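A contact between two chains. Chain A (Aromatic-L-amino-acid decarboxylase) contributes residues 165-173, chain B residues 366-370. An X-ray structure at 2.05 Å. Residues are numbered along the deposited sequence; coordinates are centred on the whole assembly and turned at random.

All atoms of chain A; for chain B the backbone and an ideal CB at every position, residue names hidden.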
# COMPACT_ATOMS: atom_id res chain seq x y z
N ASN A 165 5.09 0.46 -0.58
CA ASN A 165 4.22 0.78 -1.71
C ASN A 165 4.61 2.10 -2.37
O ASN A 165 4.58 2.21 -3.59
CB ASN A 165 2.77 0.88 -1.23
CG ASN A 165 2.17 -0.47 -0.90
OD1 ASN A 165 2.29 -1.42 -1.66
ND2 ASN A 165 1.54 -0.57 0.26
N THR A 166 4.95 3.11 -1.57
CA THR A 166 5.02 4.47 -2.07
C THR A 166 6.27 5.14 -1.54
O THR A 166 6.95 4.64 -0.64
CB THR A 166 3.80 5.31 -1.67
OG1 THR A 166 3.82 5.54 -0.25
CG2 THR A 166 2.50 4.61 -2.04
N THR A 167 6.59 6.29 -2.13
CA THR A 167 7.62 7.13 -1.54
C THR A 167 7.11 7.80 -0.28
O THR A 167 7.84 7.93 0.71
CB THR A 167 8.11 8.16 -2.56
OG1 THR A 167 8.69 7.46 -3.66
CG2 THR A 167 9.17 9.06 -1.94
N SER A 168 5.85 8.24 -0.30
CA SER A 168 5.31 8.96 0.85
C SER A 168 5.43 8.13 2.12
O SER A 168 5.86 8.64 3.15
CB SER A 168 3.87 9.39 0.58
OG SER A 168 3.84 10.52 -0.28
N GLU A 169 5.11 6.83 2.05
CA GLU A 169 5.18 6.04 3.28
C GLU A 169 6.61 5.65 3.63
O GLU A 169 6.93 5.49 4.81
CB GLU A 169 4.25 4.82 3.19
CG GLU A 169 4.48 3.84 2.04
CD GLU A 169 3.54 2.61 2.12
OE1 GLU A 169 2.53 2.68 2.84
OE2 GLU A 169 3.83 1.58 1.46
N SER A 170 7.50 5.53 2.65
CA SER A 170 8.91 5.31 2.99
C SER A 170 9.49 6.50 3.73
O SER A 170 10.15 6.36 4.76
CB SER A 170 9.70 5.00 1.73
OG SER A 170 9.18 3.82 1.16
N ILE A 171 9.26 7.70 3.19
CA ILE A 171 9.72 8.91 3.87
C ILE A 171 9.07 9.04 5.23
O ILE A 171 9.72 9.42 6.21
CB ILE A 171 9.48 10.15 2.99
CG1 ILE A 171 10.39 10.10 1.76
CG2 ILE A 171 9.83 11.40 3.76
CD1 ILE A 171 10.28 11.32 0.85
N LEU A 172 7.76 8.77 5.31
CA LEU A 172 7.06 8.84 6.59
C LEU A 172 7.70 7.91 7.62
O LEU A 172 7.91 8.31 8.77
CB LEU A 172 5.58 8.51 6.38
CG LEU A 172 4.67 8.46 7.61
CD1 LEU A 172 4.70 9.78 8.37
CD2 LEU A 172 3.24 8.11 7.21
N CYS A 173 8.03 6.69 7.22
CA CYS A 173 8.67 5.75 8.14
C CYS A 173 10.03 6.27 8.60
O CYS A 173 10.35 6.24 9.80
CB CYS A 173 8.76 4.37 7.49
SG CYS A 173 7.12 3.44 7.52
N UNK B 366 -5.58 10.02 1.60
CA UNK B 366 -4.63 8.96 1.93
C UNK B 366 -3.27 9.58 2.20
O UNK B 366 -3.06 10.79 2.06
CB UNK B 366 -4.54 7.93 0.81
N UNK B 367 -2.32 8.72 2.60
CA UNK B 367 -0.98 9.16 2.96
C UNK B 367 -0.21 9.62 1.73
O UNK B 367 0.45 10.66 1.74
CB UNK B 367 -0.22 8.04 3.67
N UNK B 368 -0.26 8.83 0.66
CA UNK B 368 0.63 9.04 -0.48
C UNK B 368 -0.03 9.85 -1.59
O UNK B 368 -1.17 10.31 -1.48
CB UNK B 368 1.10 7.69 -1.03
N UNK B 369 0.72 10.03 -2.67
CA UNK B 369 0.24 10.68 -3.89
C UNK B 369 -0.31 9.65 -4.88
O UNK B 369 -1.45 9.77 -5.35
CB UNK B 369 1.37 11.49 -4.54
N UNK B 370 0.50 8.65 -5.24
CA UNK B 370 0.09 7.68 -6.23
C UNK B 370 -0.94 6.69 -5.72
O UNK B 370 -1.11 6.47 -4.52
CB UNK B 370 1.32 6.92 -6.74

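Chain A meets chain B with the first turns of a helix that begins at Thr A167. Thr A166 holds the N-cap position, its OG1 accepting from Glu A169 N at 2.9 Å, and its CG2 faces the partner chain. Ser A168 and Leu A172, one turn apart, also direct CA-to-CB toward chain B. The surface on offer is therefore mostly methyl and methylene, with the hydroxyl of Ser A168 as the nearby polar group.

Position 366 is extended (phi/psi -151/176°), and its CA-to-CB bond points sideways. No chain A atom of the stretch lies within 5.5 Å of the ideal CB, so this surface would allow short or long, polar or apolar side chains alike. The deposited residue is Gln. Its side chain runs forward along its own chain, where NE2 donates to the backbone O of position 368 (3.1 Å) and of position 370 (3.2 Å); a close approach elsewhere in the model makes the placement of NE2 less sure.

At position 367 the bond points toward chain A, yet the ideal CB is still 5.0 Å from Leu A172 CD2 and 5.3 Å from Ser A168 CB. That gap leaves room for further carbons beside an apolar neighbour, which would suit Ile, Leu, Val or Met. The residue is Ile, with chi1 at -73° (m). Its CD1 reaches Leu A172 CD2 at 3.9 Å, an apolar contact, while its CG2 lies 4.2 Å from Ser A168 CB.

Position 368 is the tightest. Its CA is 4.9 Å from the CA of Ser A168, and the ideal CB already sits 3.5 Å from Thr A166 CG2 and 3.6 Å from Ser A168 CB. Such distances leave little space for growth in those directions and favour a small residue: Ala above all, perhaps Gly or Ser. It is Ala, whose CB packs against Thr A166 CG2, while its CA approaches Ser A168 CB to 3.4 Å.

Position 369 points sideways, with its ideal CB 5.0 Å from Ser A168 OG. Small polar residues would fit, but so would many others. The residue is Thr, in the m rotamer; its OG1 stays 4.4 Å from Ser A168 OG, a loose approach.

At position 370 the ideal CB would lie 5.4 Å from Thr A166 CG2, and phi/psi of -73/158° is open to most residues, so neither measure demands glycine. Gly is deposited nevertheless, and its backbone O accepts from Gln B366 NE2.

No hydrogen bond crosses between the stretches, which bury 252 Å² between them.

Chain B, residues 366-370: QIATG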
# COMPACT_ATOMS: atom_id res chain seq x y z
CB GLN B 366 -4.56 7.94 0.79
CG GLN B 366 -4.30 8.60 -0.54
CD GLN B 366 -3.99 7.62 -1.65
OE1 GLN B 366 -4.63 6.57 -1.77
NE2 GLN B 366 -3.01 7.96 -2.48
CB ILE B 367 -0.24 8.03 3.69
CG1 ILE B 367 -0.76 7.84 5.11
CG2 ILE B 367 1.28 8.27 3.66
CD1 ILE B 367 -0.11 6.67 5.82
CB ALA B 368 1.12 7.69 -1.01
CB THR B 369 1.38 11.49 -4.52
OG1 THR B 369 1.76 12.55 -3.64
CG2 THR B 369 0.93 12.11 -5.82
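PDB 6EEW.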